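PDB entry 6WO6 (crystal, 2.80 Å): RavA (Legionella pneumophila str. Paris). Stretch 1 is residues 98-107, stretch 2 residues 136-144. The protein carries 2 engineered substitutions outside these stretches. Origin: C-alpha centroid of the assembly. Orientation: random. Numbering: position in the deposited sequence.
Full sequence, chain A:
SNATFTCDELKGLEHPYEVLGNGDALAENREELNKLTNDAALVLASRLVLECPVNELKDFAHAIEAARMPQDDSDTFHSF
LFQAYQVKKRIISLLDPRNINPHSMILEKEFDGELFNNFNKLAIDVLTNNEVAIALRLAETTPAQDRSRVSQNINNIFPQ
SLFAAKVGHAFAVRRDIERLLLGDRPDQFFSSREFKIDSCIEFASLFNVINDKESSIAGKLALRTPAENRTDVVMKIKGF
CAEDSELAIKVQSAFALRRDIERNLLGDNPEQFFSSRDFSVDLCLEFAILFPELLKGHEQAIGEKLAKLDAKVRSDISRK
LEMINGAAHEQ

Stretch 1 (98-107) RNINPHSMIL
Stretch 2 (136-144) LRLAETTPA

The start of one helix packs nearly at right angles against the end of another, in a mixed contact of a buried histidine, a small apolar cluster and an arginine hydrogen-bonded to backbone. Stretch 1 runs as loop from Arg98 to Asn101 and as helix from Pro102 to Leu107. Stretch 2 is helical from Leu136 to Thr141, continuing a helix that begins earlier, and then leaves helical geometry at Thr142 (phi/psi -78/129) and Pro143 (-63/161). The helix axes approach to 9.8 Å, with 99° between their N-to-C directions. The nearest CA atoms are those of His103 and Thr142, 5.6 Å apart. Together the stretches bury 413 Å².

His103 has the largest covered area. Its CA-to-CB bond points toward stretch 2, with chi1 p (64°) and chi2 -83°. One ring face is covered by Thr142 CA, 3.9 Å from the ring centroid, and by Pro143 CD, 3.6 Å from it. Both are CH-pi contacts, since these carbons lie close to the ring normal. His103 ND1 and Thr141 OG1 form a weak hydrogen bond of 3.4 Å. His103 CE1 also lies 3.1 Å from Thr141 O. His103 CB, the atom that carries the ring, sits 3.2 Å from Thr142 OG1. That hydroxyl donates to Leu138 O at 2.6 Å, tying the Thr142 side chain (chi1 m) back to its own helix. The Thr142 N to Leu138 O bond, 2.9 Å, closes the last helical turn there.

Leu138 supplies the apolar part. Its CA-to-CB bond points sideways, but with chi1 m and chi2 t the end of the side chain comes nearer. Leu138 CD2 meets Pro102 CB at 3.9 Å, and Leu138 CD1 meets Ile106 CD1 at 4.0 Å. Ile106 is m, t. Pro102 and Ile106 are one helical turn apart, joined by the Ile106 N to Pro102 O bond of 3.0 Å, so both can face the same leucine.

Arg137 reaches the loop before the helix. Its chi angles are t, p, t and -76°. Arg137 NH2 donates to Asn99 O in a very short hydrogen bond of 2.5 Å, with the acceptor at the guanidinium edge. Pro102 CG lies over one guanidinium face, 4.3 Å from Arg137 NH1. The Pro102 ring is C-gamma exo, and its CD approaches Thr141 OG1 to 3.3 Å. Thr141 has chi1 p, and its CB lies 3.9 Å from Ile100 O.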

# COMPACT_ATOMS: atom_id res chain seq x y z
N ARG A 98 14.36 10.02 -2.82
CA ARG A 98 14.53 11.11 -3.77
C ARG A 98 13.91 10.81 -5.13
O ARG A 98 13.74 11.73 -5.93
CB ARG A 98 16.01 11.43 -3.94
N ASN A 99 13.56 9.55 -5.40
CA ASN A 99 12.92 9.17 -6.65
C ASN A 99 11.41 9.31 -6.51
O ASN A 99 10.81 8.76 -5.58
CB ASN A 99 13.29 7.74 -7.04
CG ASN A 99 12.79 7.37 -8.42
OD1 ASN A 99 12.39 8.23 -9.21
ND2 ASN A 99 12.80 6.08 -8.73
N ILE A 100 10.80 10.05 -7.43
CA ILE A 100 9.40 10.42 -7.32
C ILE A 100 8.54 9.45 -8.12
O ILE A 100 7.40 9.16 -7.74
CB ILE A 100 9.17 11.88 -7.79
CG1 ILE A 100 10.10 12.84 -7.04
CG2 ILE A 100 7.72 12.29 -7.59
CD1 ILE A 100 11.38 13.17 -7.78
N ASN A 101 9.07 8.94 -9.23
CA ASN A 101 8.32 8.11 -10.17
C ASN A 101 9.11 6.85 -10.50
O ASN A 101 9.79 6.78 -11.54
CB ASN A 101 7.98 8.89 -11.44
CG ASN A 101 7.10 10.10 -11.16
OD1 ASN A 101 6.28 10.09 -10.25
ND2 ASN A 101 7.28 11.16 -11.95
N PRO A 102 9.04 5.82 -9.65
CA PRO A 102 9.67 4.54 -10.01
C PRO A 102 8.94 3.82 -11.13
O PRO A 102 9.58 3.16 -11.96
CB PRO A 102 9.63 3.75 -8.69
CG PRO A 102 9.31 4.76 -7.62
CD PRO A 102 8.48 5.80 -8.29
N HIS A 103 7.61 3.92 -11.15
CA HIS A 103 6.83 3.34 -12.23
C HIS A 103 7.29 3.85 -13.59
O HIS A 103 7.23 3.12 -14.58
CB HIS A 103 5.35 3.64 -12.03
CG HIS A 103 5.02 5.10 -12.09
ND1 HIS A 103 5.17 5.94 -11.01
CD2 HIS A 103 4.56 5.86 -13.10
CE1 HIS A 103 4.82 7.16 -11.35
NE2 HIS A 103 4.44 7.14 -12.62
N SER A 104 7.73 5.11 -13.66
CA SER A 104 8.29 5.63 -14.90
C SER A 104 9.51 4.83 -15.32
O SER A 104 9.62 4.40 -16.48
CB SER A 104 8.64 7.11 -14.74
OG SER A 104 7.47 7.92 -14.65
N MET A 105 10.44 4.61 -14.39
CA MET A 105 11.62 3.81 -14.69
C MET A 105 11.24 2.41 -15.15
O MET A 105 11.88 1.85 -16.05
CB MET A 105 12.53 3.76 -13.47
CG MET A 105 13.47 2.57 -13.41
SD MET A 105 14.64 2.70 -12.05
CE MET A 105 13.64 3.53 -10.82
N ILE A 106 10.19 1.84 -14.56
CA ILE A 106 9.78 0.49 -14.98
C ILE A 106 9.13 0.52 -16.36
O ILE A 106 9.28 -0.43 -17.14
CB ILE A 106 8.87 -0.13 -13.91
CG1 ILE A 106 9.64 -0.28 -12.60
CG2 ILE A 106 8.31 -1.47 -14.37
CD1 ILE A 106 9.14 -1.37 -11.69
N LEU A 107 8.41 1.60 -16.69
CA LEU A 107 7.72 1.68 -17.97
C LEU A 107 8.63 2.13 -19.10
O LEU A 107 8.47 1.68 -20.24
CB LEU A 107 6.53 2.63 -17.87
CG LEU A 107 5.36 2.20 -16.99
CD1 LEU A 107 4.30 3.28 -16.94
CD2 LEU A 107 4.79 0.89 -17.49
N LEU A 136 4.45 -1.76 -2.33
CA LEU A 136 3.75 -0.64 -1.71
C LEU A 136 4.12 0.67 -2.39
O LEU A 136 3.24 1.49 -2.68
CB LEU A 136 4.08 -0.58 -0.22
CG LEU A 136 3.46 0.57 0.56
CD1 LEU A 136 2.03 0.25 0.97
CD2 LEU A 136 4.30 0.93 1.78
N ARG A 137 5.41 0.88 -2.65
CA ARG A 137 5.84 2.12 -3.29
C ARG A 137 5.23 2.26 -4.68
O ARG A 137 4.76 3.34 -5.06
CB ARG A 137 7.36 2.17 -3.36
CG ARG A 137 7.92 3.51 -3.79
CD ARG A 137 8.04 4.45 -2.60
NE ARG A 137 8.25 5.84 -3.02
CZ ARG A 137 9.40 6.32 -3.47
NH1 ARG A 137 10.46 5.52 -3.58
NH2 ARG A 137 9.50 7.59 -3.83
N LEU A 138 5.23 1.17 -5.45
CA LEU A 138 4.66 1.21 -6.80
C LEU A 138 3.16 1.47 -6.75
O LEU A 138 2.64 2.24 -7.56
CB LEU A 138 4.97 -0.09 -7.55
CG LEU A 138 6.44 -0.35 -7.90
CD1 LEU A 138 6.58 -1.64 -8.69
CD2 LEU A 138 7.03 0.82 -8.66
N ALA A 139 2.46 0.83 -5.81
CA ALA A 139 1.03 1.11 -5.66
C ALA A 139 0.79 2.56 -5.27
O ALA A 139 -0.22 3.15 -5.66
CB ALA A 139 0.41 0.17 -4.63
N GLU A 140 1.71 3.15 -4.50
CA GLU A 140 1.52 4.53 -4.07
C GLU A 140 1.75 5.52 -5.20
O GLU A 140 1.02 6.52 -5.31
CB GLU A 140 2.45 4.84 -2.89
CG GLU A 140 2.03 4.20 -1.58
CD GLU A 140 3.00 4.49 -0.45
OE1 GLU A 140 4.16 4.86 -0.73
OE2 GLU A 140 2.60 4.35 0.73
N THR A 141 2.75 5.28 -6.05
CA THR A 141 3.13 6.30 -7.03
C THR A 141 2.61 6.06 -8.44
O THR A 141 2.59 7.00 -9.24
CB THR A 141 4.66 6.44 -7.08
OG1 THR A 141 5.23 5.28 -7.70
CG2 THR A 141 5.23 6.60 -5.68
N THR A 142 2.20 4.84 -8.78
CA THR A 142 1.79 4.56 -10.16
C THR A 142 0.40 5.11 -10.44
O THR A 142 -0.53 4.84 -9.67
CB THR A 142 1.80 3.06 -10.43
OG1 THR A 142 3.08 2.51 -10.10
CG2 THR A 142 1.48 2.78 -11.89
N PRO A 143 0.21 5.88 -11.51
CA PRO A 143 -1.14 6.28 -11.91
C PRO A 143 -1.98 5.06 -12.28
O PRO A 143 -1.47 3.98 -12.56
CB PRO A 143 -0.91 7.18 -13.13
CG PRO A 143 0.51 7.65 -12.99
CD PRO A 143 1.24 6.51 -12.36
N ALA A 144 -3.30 5.26 -12.27
CA ALA A 144 -4.21 4.15 -12.52
C ALA A 144 -4.11 3.65 -13.96
O ALA A 144 -4.11 2.44 -14.21
CB ALA A 144 -5.65 4.56 -12.20